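Local coordinates for protein fatty acid CoA ligase (Marinactinospora thermotolerans, PDB 6SQ8) that belongs to the ANL superfamily of AMP-binding enzymes and binds adenosine monophosphate, at residues V292-Y297 with L308-H313. Residues are numbered along the deposited sequence; the frame is centred on the assembly and turned at random.
Sequences VLMQNY and LTPDDH. With AMP (adenosine monophosphate), chain G; EQ2 (1-ethanoyl-9~{H}-pyrido[3,4-b]indole-3-carboxylic acid), chain F.
Two N-H groups of His-313 grip the carbonyl oxygen of Thr-309. The ring atom ND1 of His-313 meets Thr-309 O at 2.9 Å in a nearly straight bond, 170° at the hydrogen. Thr-309 O lies in the ring plane, although ND1 itself stands above the carbonyl plane. The backbone N of His-313 is the second donor. The turn from Thr-309 to His-313 is also tied at its start. Thr-309 N donates to Asp-312 OD2 at 2.8 Å, and Asp-312 N donates back to Thr-309 OG1, an ST motif.

The imidazole so fixed is sandwiched. CB of Leu-293 sits over the centre of one face, 4.0 Å from the centroid of the His-313 ring, a CH-pi contact. CD2 of Leu-308 covers the opposite face, nearer the rim. With ND1 bonded to Thr-309 O, NE2 bonds to the hydroxyl of Tyr-272, which Gln-295 NE2 also meets.

Just before the turn, Leu-308 forms an antiparallel hydrogen-bonded pair with Gln-295 of strand 293-299. Gln-295 N reaches Leu-308 O on a lone pair at 3.0 Å, and Leu-308 N returns a bond to Gln-295 O from above the carbonyl plane. CB of Gln-295 and CB of Leu-308 lie 3.8 Å apart on the same face. CG of Gln-295 is anti to its backbone N (chi1 -157°), and the extended chain carries Gln-295 OE1 to N6 of AMP at 3.3 Å. Asn-296 O takes a second bond from N6, consistent with recognition of the adenine amino group.

Gln-295, Asn-296 and Tyr-297 belong to the AMP pocket, and Asn-296 CB also lines EQ2. Strand 293-299 thus joins the nucleotide pocket to the turn after strand 303-308. It pairs in parallel with strand 269-273 on its other side. Helix 279-289 packs on Leu-293 and His-313, while Met-294 and Asn-296 meet helix 175-189.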
ATOM      1  N   VAL A 292     -15.437 -11.539   6.761  1.00 20.90           N
ATOM      2  CA  VAL A 292     -14.637 -11.439   5.560  1.00 20.17           C
ATOM      3  C   VAL A 292     -13.541 -10.383   5.721  1.00 21.25           C
ATOM      4  O   VAL A 292     -12.713 -10.257   4.845  1.00 24.24           O
ATOM      5  CB  VAL A 292     -15.525 -11.153   4.340  1.00 20.13           C
ATOM      6  CG1 VAL A 292     -16.538 -12.254   4.134  1.00 20.45           C
ATOM      7  CG2 VAL A 292     -16.243  -9.827   4.432  1.00 20.22           C
ATOM      8  N   LEU A 293     -13.498  -9.672   6.840  1.00 22.74           N
ATOM      9  CA  LEU A 293     -12.581  -8.567   7.027  1.00 21.88           C
ATOM     10  C   LEU A 293     -11.186  -9.102   7.328  1.00 21.19           C
ATOM     11  O   LEU A 293     -11.014  -9.912   8.218  1.00 23.29           O
ATOM     12  CB  LEU A 293     -13.061  -7.678   8.175  1.00 22.09           C
ATOM     13  CG  LEU A 293     -13.190  -6.206   7.816  1.00 22.54           C
ATOM     14  CD1 LEU A 293     -14.257  -6.019   6.768  1.00 24.14           C
ATOM     15  CD2 LEU A 293     -13.512  -5.372   9.029  1.00 22.81           C
ATOM     16  N   MET A 294     -10.203  -8.609   6.571  1.00 21.95           N
ATOM     17  CA  MET A 294      -8.805  -8.887   6.809  1.00 22.80           C
ATOM     18  C   MET A 294      -7.992  -7.594   6.642  1.00 23.56           C
ATOM     19  O   MET A 294      -8.093  -6.905   5.613  1.00 24.61           O
ATOM     20  CB  MET A 294      -8.284  -9.932   5.824  1.00 23.05           C
ATOM     21  CG  MET A 294      -6.777 -10.099   5.873  1.00 23.78           C
ATOM     22  SD  MET A 294      -6.178 -11.536   4.967  1.00 23.25           S
ATOM     23  CE  MET A 294      -6.432 -12.834   6.172  1.00 25.19           C
ATOM     24  N   GLN A 295      -7.136  -7.318   7.633  1.00 21.76           N
ATOM     25  CA  GLN A 295      -6.205  -6.223   7.564  1.00 21.03           C
ATOM     26  C   GLN A 295      -4.850  -6.769   7.084  1.00 21.71           C
ATOM     27  O   GLN A 295      -4.512  -7.916   7.355  1.00 21.39           O
ATOM     28  CB  GLN A 295      -6.121  -5.524   8.920  1.00 21.09           C
ATOM     29  CG  GLN A 295      -5.629  -4.086   8.841  1.00 21.66           C
ATOM     30  CD  GLN A 295      -5.348  -3.503  10.198  1.00 22.68           C
ATOM     31  OE1 GLN A 295      -4.191  -3.390  10.569  1.00 25.09           O
ATOM     32  NE2 GLN A 295      -6.395  -3.186  10.958  1.00 22.27           N
ATOM     33  N   ASN A 296      -4.114  -5.928   6.347  1.00 21.02           N
ATOM     34  CA  ASN A 296      -2.768  -6.186   5.878  1.00 20.85           C
ATOM     35  C   ASN A 296      -1.882  -5.041   6.374  1.00 21.51           C
ATOM     36  O   ASN A 296      -2.276  -3.879   6.320  1.00 25.22           O
ATOM     37  CB  ASN A 296      -2.697  -6.282   4.347  1.00 20.00           C
ATOM     38  CG  ASN A 296      -3.046  -7.643   3.773  1.00 19.72           C
ATOM     39  OD1 ASN A 296      -3.537  -8.533   4.484  1.00 20.77           O
ATOM     40  ND2 ASN A 296      -2.832  -7.804   2.475  1.00 16.61           N
ATOM     41  N   TYR A 297      -0.683  -5.381   6.839  1.00 22.39           N
ATOM     42  CA  TYR A 297       0.351  -4.426   7.191  1.00 21.01           C
ATOM     43  C   TYR A 297       1.602  -4.759   6.376  1.00 20.94           C
ATOM     44  O   TYR A 297       2.055  -5.896   6.337  1.00 20.15           O
ATOM     45  CB  TYR A 297       0.613  -4.473   8.698  1.00 20.72           C
ATOM     46  CG  TYR A 297       1.927  -3.903   9.181  1.00 21.30           C
ATOM     47  CD1 TYR A 297       2.325  -2.616   8.840  1.00 21.17           C
ATOM     48  CD2 TYR A 297       2.759  -4.639  10.023  1.00 20.73           C
ATOM     49  CE1 TYR A 297       3.514  -2.077   9.313  1.00 20.58           C
ATOM     50  CE2 TYR A 297       3.947  -4.115  10.506  1.00 20.03           C
ATOM     51  CZ  TYR A 297       4.322  -2.827  10.154  1.00 20.01           C
ATOM     52  OH  TYR A 297       5.487  -2.314  10.630  1.00 19.52           O
ATOM     53  N   LEU A 308      -4.390  -9.459   9.894  1.00 18.81           N
ATOM     54  CA  LEU A 308      -5.393  -9.654  10.916  1.00 19.14           C
ATOM     55  C   LEU A 308      -6.588 -10.331  10.241  1.00 19.07           C
ATOM     56  O   LEU A 308      -7.170  -9.751   9.318  1.00 17.36           O
ATOM     57  CB  LEU A 308      -5.755  -8.284  11.500  1.00 18.76           C
ATOM     58  CG  LEU A 308      -6.580  -8.285  12.783  1.00 19.45           C
ATOM     59  CD1 LEU A 308      -5.757  -8.711  13.981  1.00 19.88           C
ATOM     60  CD2 LEU A 308      -7.169  -6.909  13.047  1.00 20.18           C
ATOM     61  N   THR A 309      -6.912 -11.553  10.694  1.00 20.36           N
ATOM     62  CA  THR A 309      -7.904 -12.410  10.036  1.00 22.31           C
ATOM     63  C   THR A 309      -9.318 -11.956  10.401  1.00 24.20           C
ATOM     64  O   THR A 309      -9.518 -11.171  11.326  1.00 24.29           O
ATOM     65  CB  THR A 309      -7.761 -13.881  10.450  1.00 23.71           C
ATOM     66  OG1 THR A 309      -8.214 -14.022  11.807  1.00 23.29           O
ATOM     67  CG2 THR A 309      -6.338 -14.388  10.282  1.00 23.53           C
ATOM     68  N   PRO A 310     -10.357 -12.437   9.687  1.00 24.81           N
ATOM     69  CA  PRO A 310     -11.736 -12.131  10.072  1.00 24.15           C
ATOM     70  C   PRO A 310     -12.102 -12.617  11.484  1.00 24.87           C
ATOM     71  O   PRO A 310     -12.886 -11.980  12.163  1.00 23.66           O
ATOM     72  CB  PRO A 310     -12.576 -12.836   9.006  1.00 23.87           C
ATOM     73  CG  PRO A 310     -11.620 -12.990   7.834  1.00 24.68           C
ATOM     74  CD  PRO A 310     -10.262 -13.222   8.448  1.00 24.16           C
ATOM     75  N   ASP A 311     -11.516 -13.727  11.925  1.00 26.99           N
ATOM     76  CA  ASP A 311     -11.796 -14.233  13.278  1.00 26.47           C
ATOM     77  C   ASP A 311     -11.055 -13.371  14.305  1.00 27.25           C
ATOM     78  O   ASP A 311     -11.570 -13.184  15.399  1.00 29.00           O
ATOM     79  CB  ASP A 311     -11.408 -15.699  13.460  1.00 28.52           C
ATOM     80  CG  ASP A 311     -12.226 -16.707  12.680  1.00 30.34           C
ATOM     81  OD1 ASP A 311     -13.291 -16.339  12.136  1.00 29.50           O
ATOM     82  OD2 ASP A 311     -11.776 -17.869  12.639  1.00 36.65           O
ATOM     83  N   ASP A 312      -9.860 -12.861  13.962  1.00 28.00           N
ATOM     84  CA  ASP A 312      -9.131 -11.922  14.821  1.00 29.53           C
ATOM     85  C   ASP A 312      -9.978 -10.662  15.064  1.00 29.04           C
ATOM     86  O   ASP A 312      -9.933 -10.101  16.146  1.00 31.36           O
ATOM     87  CB  ASP A 312      -7.783 -11.494  14.220  1.00 32.02           C
ATOM     88  CG  ASP A 312      -6.728 -12.583  14.076  1.00 31.59           C
ATOM     89  OD1 ASP A 312      -6.720 -13.491  14.920  1.00 31.11           O
ATOM     90  OD2 ASP A 312      -5.894 -12.471  13.137  1.00 29.54           O
ATOM     91  N   HIS A 313     -10.730 -10.216  14.046  1.00 26.77           N
ATOM     92  CA  HIS A 313     -11.552  -8.989  14.090  1.00 25.73           C
ATOM     93  C   HIS A 313     -12.758  -9.134  15.036  1.00 27.26           C
ATOM     94  O   HIS A 313     -13.498  -8.176  15.272  1.00 30.46           O
ATOM     95  CB  HIS A 313     -12.080  -8.643  12.691  1.00 25.60           C
ATOM     96  CG  HIS A 313     -11.173  -7.836  11.830  1.00 24.04           C
ATOM     97  ND1 HIS A 313     -10.176  -8.404  11.080  1.00 22.93           N
ATOM     98  CD2 HIS A 313     -11.154  -6.513  11.559  1.00 23.25           C
ATOM     99  CE1 HIS A 313      -9.564  -7.456  10.401  1.00 22.51           C
ATOM    100  NE2 HIS A 313     -10.136  -6.294  10.678  1.00 22.30           N
TER
HETATM  101  P   AMP G 502       5.339   3.556   3.425  1.00 81.95           P
HETATM  102  O1P AMP G 502       5.518   2.294   2.631  1.00 88.60           O
HETATM  103  O2P AMP G 502       6.613   4.066   4.111  1.00 88.37           O
HETATM  104  O3P AMP G 502       4.600   4.597   2.612  1.00 78.45           O
HETATM  105  O5' AMP G 502       4.289   3.100   4.601  1.00 79.48           O
HETATM  106  C5' AMP G 502       4.585   2.267   5.740  1.00 74.82           C
HETATM  107  C4' AMP G 502       3.893   2.747   7.012  1.00 71.40           C
HETATM  108  O4' AMP G 502       2.482   2.832   6.881  1.00 78.46           O
HETATM  109  C3' AMP G 502       4.092   1.787   8.151  1.00 69.07           C
HETATM  110  O3' AMP G 502       5.242   2.233   8.810  1.00 74.84           O
HETATM  111  C2' AMP G 502       2.838   1.847   9.020  1.00 75.08           C
HETATM  112  O2' AMP G 502       2.868   2.722  10.173  1.00 69.99           O
HETATM  113  C1' AMP G 502       1.788   2.340   8.040  1.00 76.99           C
HETATM  114  N9  AMP G 502       0.880   1.209   7.711  1.00 68.52           N
HETATM  115  C8  AMP G 502       0.814   0.499   6.561  1.00 63.64           C
HETATM  116  N7  AMP G 502      -0.147  -0.461   6.649  1.00 63.29           N
HETATM  117  C5  AMP G 502      -0.698  -0.366   7.880  1.00 65.57           C
HETATM  118  C6  AMP G 502      -1.756  -1.073   8.644  1.00 60.36           C
HETATM  119  N6  AMP G 502      -2.447  -2.082   8.103  1.00 60.22           N
HETATM  120  N1  AMP G 502      -2.008  -0.650   9.897  1.00 63.23           N
HETATM  121  C2  AMP G 502      -1.316   0.381  10.457  1.00 65.82           C
HETATM  122  N3  AMP G 502      -0.334   1.072   9.836  1.00 59.40           N
HETATM  123  C4  AMP G 502      -0.005   0.742   8.571  1.00 64.05           C
HETATM  124  C1  EQ2 F 501       0.145  -5.117   2.600  1.00 40.92           C
HETATM  125  C2  EQ2 F 501       0.161  -3.630   2.673  1.00 40.14           C
HETATM  126  O1  EQ2 F 501      -0.782  -3.051   3.181  1.00 45.09           O
HETATM  127  C3  EQ2 F 501       1.308  -2.862   2.073  1.00 37.28           C
HETATM  128  N1  EQ2 F 501       1.447  -1.589   2.463  1.00 36.34           N
HETATM  129  C4  EQ2 F 501       2.432  -0.832   1.954  1.00 41.21           C
HETATM  130  C5  EQ2 F 501       2.507   0.610   2.404  1.00 42.52           C
HETATM  131  O2  EQ2 F 501       1.695   1.003   3.268  1.00 40.44           O
HETATM  132  O3  EQ2 F 501       3.361   1.309   1.830  1.00 45.79           O
HETATM  133  C6  EQ2 F 501       3.333  -1.314   1.012  1.00 39.41           C
HETATM  134  C7  EQ2 F 501       3.218  -2.625   0.590  1.00 36.72           C
HETATM  135  C8  EQ2 F 501       3.949  -3.459  -0.327  1.00 36.23           C
HETATM  136  C9  EQ2 F 501       5.053  -3.275  -1.155  1.00 36.16           C
HETATM  137  C10 EQ2 F 501       5.500  -4.333  -1.917  1.00 34.88           C
HETATM  138  C11 EQ2 F 501       4.863  -5.571  -1.872  1.00 34.20           C
HETATM  139  C12 EQ2 F 501       3.779  -5.793  -1.057  1.00 36.41           C
HETATM  140  C13 EQ2 F 501       3.329  -4.722  -0.289  1.00 38.35           C
HETATM  141  N2  EQ2 F 501       2.267  -4.673   0.594  1.00 39.61           N
HETATM  142  C14 EQ2 F 501       2.188  -3.420   1.131  1.00 36.90           C